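Local structure of DNA helicase RecQ (Deinococcus radiodurans, 4Q48) at residues 375-387 and 396-410. The protein probably couples ATP hydrolysis to the unwinding of duplex DNA while translocating in the 3'-5' direction, this chain being its catalytic core. Numbering follows the deposited sequence.
Sequences YCEAATCRRQVLL and EPCGNCDVCLNPPRV. With ZN (zinc ion), chain C.
C381 and C404 bring the backbones of 375-387 and 396-410 closest at the zinc site, their CA atoms 5.3 Å apart, each segment supplying a helix N-cap cysteine, C381 and C401. The zinc ion is bound by four sulfurs, SG of C381, C398, C401 and C404, at 2.3-2.4 Å, the Cys4 site of the RecQ zinc-binding domain. N-H donors surround these thiolates and probably temper their charge: C398 N reaches C381 SG nearly straight (164°), and R383 NE meets C398 SG at 3.3 Å, within the guanidinium plane. R383 gets there with CG trans to its backbone N (chi1 -159°) and a bend at chi3, which also lets NH2 approach N400 O from above the carbonyl plane. Elsewhere in the contact, R382 NH1 forms a salt bridge with D402 OD1 (3.0 Å), met on the carboxylate's syn side, guanidinium and carboxylate planes 57° apart. V403 packs alongside, CG1 lying 3.4 Å from C381 N and CG2 against the R382 chain. A methionine in place of R382 would probably leave D402 OD1 without its charged mate across the contact. Strand 212-218 runs past both arginines: V216 touches R382 and its N bonds D402 OD2, I212 O accepts from R383 NH2, and the preceding loop gives D208, whose OD1 forms a salt bridge with R383 NH1. Beyond V410, which packs on A379, strand 508-510 touches both through L508.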
loop_
_atom_site.group_PDB
_atom_site.type_symbol
_atom_site.label_atom_id
_atom_site.label_comp_id
_atom_site.label_asym_id
_atom_site.label_seq_id
_atom_site.Cartn_x
_atom_site.Cartn_y
_atom_site.Cartn_z
ATOM N N TYR A 375 3.663 12.330 4.526
ATOM C CA TYR A 375 2.684 12.673 3.494
ATOM C C TYR A 375 1.883 13.903 3.913
ATOM O O TYR A 375 1.666 14.806 3.104
ATOM C CB TYR A 375 1.759 11.492 3.187
ATOM C CG TYR A 375 0.508 11.855 2.419
ATOM C CD1 TYR A 375 0.568 12.226 1.083
ATOM C CD2 TYR A 375 -0.737 11.819 3.030
ATOM C CE1 TYR A 375 -0.569 12.562 0.378
ATOM C CE2 TYR A 375 -1.879 12.155 2.338
ATOM C CZ TYR A 375 -1.790 12.514 1.005
ATOM O OH TYR A 375 -2.936 12.825 0.306
ATOM N N CYS A 376 1.442 13.953 5.166
ATOM C CA CYS A 376 0.675 15.113 5.626
ATOM C C CYS A 376 1.458 16.418 5.463
ATOM O O CYS A 376 0.882 17.472 5.232
ATOM C CB CYS A 376 0.224 14.936 7.086
ATOM S SG CYS A 376 -1.032 13.613 7.310
ATOM N N GLU A 377 2.769 16.345 5.607
ATOM C CA GLU A 377 3.607 17.545 5.637
ATOM C C GLU A 377 4.229 17.947 4.308
ATOM O O GLU A 377 5.143 18.785 4.283
ATOM C CB GLU A 377 4.710 17.353 6.687
ATOM C CG GLU A 377 4.267 17.745 8.074
ATOM C CD GLU A 377 5.005 16.988 9.145
ATOM O OE1 GLU A 377 6.090 16.447 8.839
ATOM O OE2 GLU A 377 4.485 16.911 10.286
ATOM N N ALA A 378 3.770 17.343 3.218
ATOM C CA ALA A 378 4.433 17.529 1.926
ATOM C C ALA A 378 4.613 18.991 1.548
ATOM O O ALA A 378 3.717 19.832 1.722
ATOM C CB ALA A 378 3.689 16.810 0.845
ATOM N N ALA A 379 5.807 19.309 1.070
ATOM C CA ALA A 379 6.109 20.682 0.698
ATOM C C ALA A 379 5.962 20.776 -0.811
ATOM O O ALA A 379 5.807 21.834 -1.383
ATOM C CB ALA A 379 7.479 21.050 1.147
ATOM N N THR A 380 5.931 19.618 -1.435
ATOM C CA THR A 380 5.661 19.495 -2.852
ATOM C C THR A 380 4.500 18.537 -3.008
ATOM O O THR A 380 4.168 17.826 -2.072
ATOM C CB THR A 380 6.916 18.980 -3.613
ATOM O OG1 THR A 380 7.412 17.769 -2.988
ATOM C CG2 THR A 380 8.023 20.026 -3.566
ATOM N N CYS A 381 3.898 18.529 -4.190
ATOM C CA CYS A 381 2.740 17.685 -4.556
ATOM C C CYS A 381 2.451 16.490 -3.651
ATOM O O CYS A 381 3.316 15.621 -3.489
ATOM C CB CYS A 381 2.951 17.190 -5.978
ATOM S SG CYS A 381 1.621 16.188 -6.680
ATOM N N ARG A 382 1.267 16.458 -3.034
ATOM C CA ARG A 382 0.901 15.342 -2.150
ATOM C C ARG A 382 0.817 14.027 -2.896
ATOM O O ARG A 382 1.172 12.995 -2.350
ATOM C CB ARG A 382 -0.458 15.528 -1.497
ATOM C CG ARG A 382 -0.747 16.850 -0.951
ATOM C CD ARG A 382 -1.825 16.678 0.047
ATOM N NE ARG A 382 -1.158 16.487 1.308
ATOM C CZ ARG A 382 -0.802 17.495 2.081
ATOM N NH1 ARG A 382 -1.104 18.739 1.719
ATOM N NH2 ARG A 382 -0.171 17.255 3.215
ATOM N N ARG A 383 0.287 14.077 -4.120
ATOM C CA ARG A 383 0.003 12.873 -4.887
ATOM C C ARG A 383 1.307 12.123 -5.148
ATOM O O ARG A 383 1.393 10.934 -4.873
ATOM C CB ARG A 383 -0.705 13.212 -6.208
ATOM C CG ARG A 383 -1.491 12.051 -6.826
ATOM C CD ARG A 383 -2.149 12.420 -8.129
ATOM N NE ARG A 383 -3.185 13.422 -7.955
ATOM C CZ ARG A 383 -4.473 13.139 -7.784
ATOM N NH1 ARG A 383 -4.861 11.872 -7.774
ATOM N NH2 ARG A 383 -5.375 14.118 -7.636
ATOM N N GLN A 384 2.338 12.846 -5.590
ATOM C CA GLN A 384 3.657 12.259 -5.787
ATOM C C GLN A 384 4.128 11.509 -4.542
ATOM O O GLN A 384 4.603 10.371 -4.652
ATOM C CB GLN A 384 4.690 13.315 -6.168
ATOM C CG GLN A 384 4.672 13.700 -7.636
ATOM C CD GLN A 384 5.626 14.843 -7.978
ATOM O OE1 GLN A 384 5.933 15.704 -7.144
ATOM N NE2 GLN A 384 6.078 14.868 -9.223
ATOM N N VAL A 385 3.982 12.111 -3.367
ATOM C CA VAL A 385 4.433 11.463 -2.139
ATOM C C VAL A 385 3.630 10.211 -1.838
ATOM O O VAL A 385 4.193 9.197 -1.427
ATOM C CB VAL A 385 4.356 12.419 -0.931
ATOM C CG1 VAL A 385 4.475 11.661 0.400
ATOM C CG2 VAL A 385 5.420 13.530 -1.029
ATOM N N LEU A 386 2.314 10.292 -2.039
ATOM C CA LEU A 386 1.377 9.185 -1.761
ATOM C C LEU A 386 1.654 7.970 -2.630
ATOM O O LEU A 386 1.754 6.852 -2.134
ATOM C CB LEU A 386 -0.077 9.643 -1.969
ATOM C CG LEU A 386 -1.214 8.613 -1.998
ATOM C CD1 LEU A 386 -1.357 7.927 -0.653
ATOM C CD2 LEU A 386 -2.516 9.275 -2.339
ATOM N N LEU A 387 1.832 8.218 -3.923
ATOM C CA LEU A 387 2.008 7.170 -4.911
ATOM C C LEU A 387 3.380 6.519 -4.740
ATOM O O LEU A 387 3.534 5.310 -4.961
ATOM C CB LEU A 387 1.817 7.750 -6.316
ATOM C CG LEU A 387 0.362 8.215 -6.597
ATOM C CD1 LEU A 387 0.193 8.784 -7.984
ATOM C CD2 LEU A 387 -0.637 7.098 -6.391
ATOM N N GLU A 396 5.813 14.188 -12.884
ATOM C CA GLU A 396 5.488 15.598 -12.793
ATOM C C GLU A 396 4.393 15.828 -11.728
ATOM O O GLU A 396 3.571 14.938 -11.473
ATOM C CB GLU A 396 5.046 16.102 -14.173
ATOM C CG GLU A 396 6.093 15.881 -15.275
ATOM C CD GLU A 396 7.371 16.711 -15.103
ATOM O OE1 GLU A 396 7.305 17.960 -15.211
ATOM O OE2 GLU A 396 8.442 16.109 -14.844
ATOM N N PRO A 397 4.422 16.997 -11.054
ATOM C CA PRO A 397 3.368 17.416 -10.119
ATOM C C PRO A 397 1.981 17.268 -10.731
ATOM O O PRO A 397 1.830 17.476 -11.934
ATOM C CB PRO A 397 3.706 18.872 -9.844
ATOM C CG PRO A 397 5.185 18.944 -10.018
ATOM C CD PRO A 397 5.577 17.910 -11.021
ATOM N N CYS A 398 0.993 16.892 -9.928
ATOM C CA CYS A 398 -0.293 16.507 -10.492
ATOM C C CYS A 398 -1.203 17.687 -10.868
ATOM O O CYS A 398 -1.891 17.627 -11.883
ATOM C CB CYS A 398 -1.039 15.586 -9.529
ATOM S SG CYS A 398 -1.728 16.435 -8.093
ATOM N N GLY A 399 -1.196 18.764 -10.085
ATOM C CA GLY A 399 -2.071 19.879 -10.396
ATOM C C GLY A 399 -3.492 19.665 -9.900
ATOM O O GLY A 399 -4.409 20.405 -10.258
ATOM N N ASN A 400 -3.690 18.627 -9.097
ATOM C CA ASN A 400 -4.995 18.388 -8.513
ATOM C C ASN A 400 -4.851 17.986 -7.050
ATOM O O ASN A 400 -5.549 17.098 -6.565
ATOM C CB ASN A 400 -5.746 17.310 -9.276
ATOM C CG ASN A 400 -7.244 17.393 -9.066
ATOM O OD1 ASN A 400 -7.806 18.495 -9.004
ATOM N ND2 ASN A 400 -7.904 16.230 -8.925
ATOM N N CYS A 401 -3.964 18.665 -6.333
ATOM C CA CYS A 401 -3.897 18.482 -4.891
ATOM C C CYS A 401 -3.721 19.854 -4.245
ATOM O O CYS A 401 -3.364 20.825 -4.931
ATOM C CB CYS A 401 -2.766 17.523 -4.505
ATOM S SG CYS A 401 -1.145 18.210 -4.660
ATOM N N ASP A 402 -4.034 19.958 -2.955
ATOM C CA ASP A 402 -3.981 21.258 -2.310
ATOM C C ASP A 402 -2.579 21.848 -2.292
ATOM O O ASP A 402 -2.430 23.054 -2.384
ATOM C CB ASP A 402 -4.552 21.188 -0.903
ATOM C CG ASP A 402 -3.818 20.224 -0.018
ATOM O OD1 ASP A 402 -2.929 19.478 -0.517
ATOM O OD2 ASP A 402 -4.167 20.191 1.183
ATOM N N VAL A 403 -1.548 21.015 -2.215
ATOM C CA VAL A 403 -0.184 21.524 -2.283
ATOM C C VAL A 403 0.126 22.130 -3.648
ATOM O O VAL A 403 0.673 23.233 -3.733
ATOM C CB VAL A 403 0.838 20.399 -1.987
ATOM C CG1 VAL A 403 2.255 20.815 -2.374
ATOM C CG2 VAL A 403 0.750 19.977 -0.526
ATOM N N CYS A 404 -0.250 21.409 -4.709
ATOM C CA CYS A 404 -0.060 21.860 -6.091
ATOM C C CYS A 404 -0.810 23.173 -6.373
ATOM O O CYS A 404 -0.264 24.091 -6.990
ATOM C CB CYS A 404 -0.522 20.777 -7.069
ATOM S SG CYS A 404 0.722 19.666 -7.607
ATOM N N LEU A 405 -2.055 23.255 -5.896
ATOM C CA LEU A 405 -2.935 24.371 -6.213
ATOM C C LEU A 405 -2.692 25.574 -5.300
ATOM O O LEU A 405 -2.850 26.724 -5.703
ATOM C CB LEU A 405 -4.416 23.931 -6.119
ATOM C CG LEU A 405 -4.931 22.841 -7.067
ATOM C CD1 LEU A 405 -6.315 22.295 -6.649
ATOM C CD2 LEU A 405 -4.941 23.338 -8.502
ATOM N N ASN A 406 -2.266 25.316 -4.077
ATOM C CA ASN A 406 -1.999 26.401 -3.147
ATOM C C ASN A 406 -0.667 26.155 -2.482
ATOM O O ASN A 406 -0.610 25.744 -1.326
ATOM C CB ASN A 406 -3.135 26.498 -2.140
ATOM C CG ASN A 406 -4.492 26.467 -2.831
ATOM O OD1 ASN A 406 -4.891 27.439 -3.483
ATOM N ND2 ASN A 406 -5.182 25.321 -2.742
ATOM N N PRO A 407 0.409 26.399 -3.242
ATOM C CA PRO A 407 1.779 26.090 -2.831
ATOM C C PRO A 407 2.138 26.752 -1.511
ATOM O O PRO A 407 1.959 27.968 -1.405
ATOM C CB PRO A 407 2.627 26.657 -3.980
ATOM C CG PRO A 407 1.695 26.692 -5.163
ATOM C CD PRO A 407 0.350 26.997 -4.591
ATOM N N PRO A 408 2.625 25.971 -0.519
ATOM C CA PRO A 408 2.995 26.616 0.744
ATOM C C PRO A 408 4.363 27.288 0.613
ATOM O O PRO A 408 5.046 27.043 -0.383
ATOM C CB PRO A 408 3.006 25.444 1.745
ATOM C CG PRO A 408 3.028 24.179 0.919
ATOM C CD PRO A 408 3.009 24.545 -0.536
ATOM N N ARG A 409 4.757 28.123 1.573
ATOM C CA ARG A 409 6.071 28.760 1.494
ATOM C C ARG A 409 7.120 27.724 1.910
ATOM O O ARG A 409 6.940 26.983 2.904
ATOM C CB ARG A 409 6.164 30.027 2.340
ATOM C CG ARG A 409 4.901 30.881 2.356
ATOM C CD ARG A 409 5.074 32.228 3.098
ATOM N NE ARG A 409 6.266 32.968 2.671
ATOM C CZ ARG A 409 7.229 33.385 3.492
ATOM N NH1 ARG A 409 7.153 33.126 4.800
ATOM N NH2 ARG A 409 8.270 34.058 3.001
ATOM N N VAL A 410 8.188 27.626 1.117
ATOM C CA VAL A 410 9.154 26.572 1.351
ATOM C C VAL A 410 10.573 27.051 1.631
ATOM O O VAL A 410 11.057 28.026 1.071
ATOM C CB VAL A 410 9.188 25.593 0.158
ATOM C CG1 VAL A 410 7.864 24.848 0.048
ATOM C CG2 VAL A 410 9.520 26.312 -1.136
HETATM ZN ZN ZN C . -0.228 17.663 -6.707
#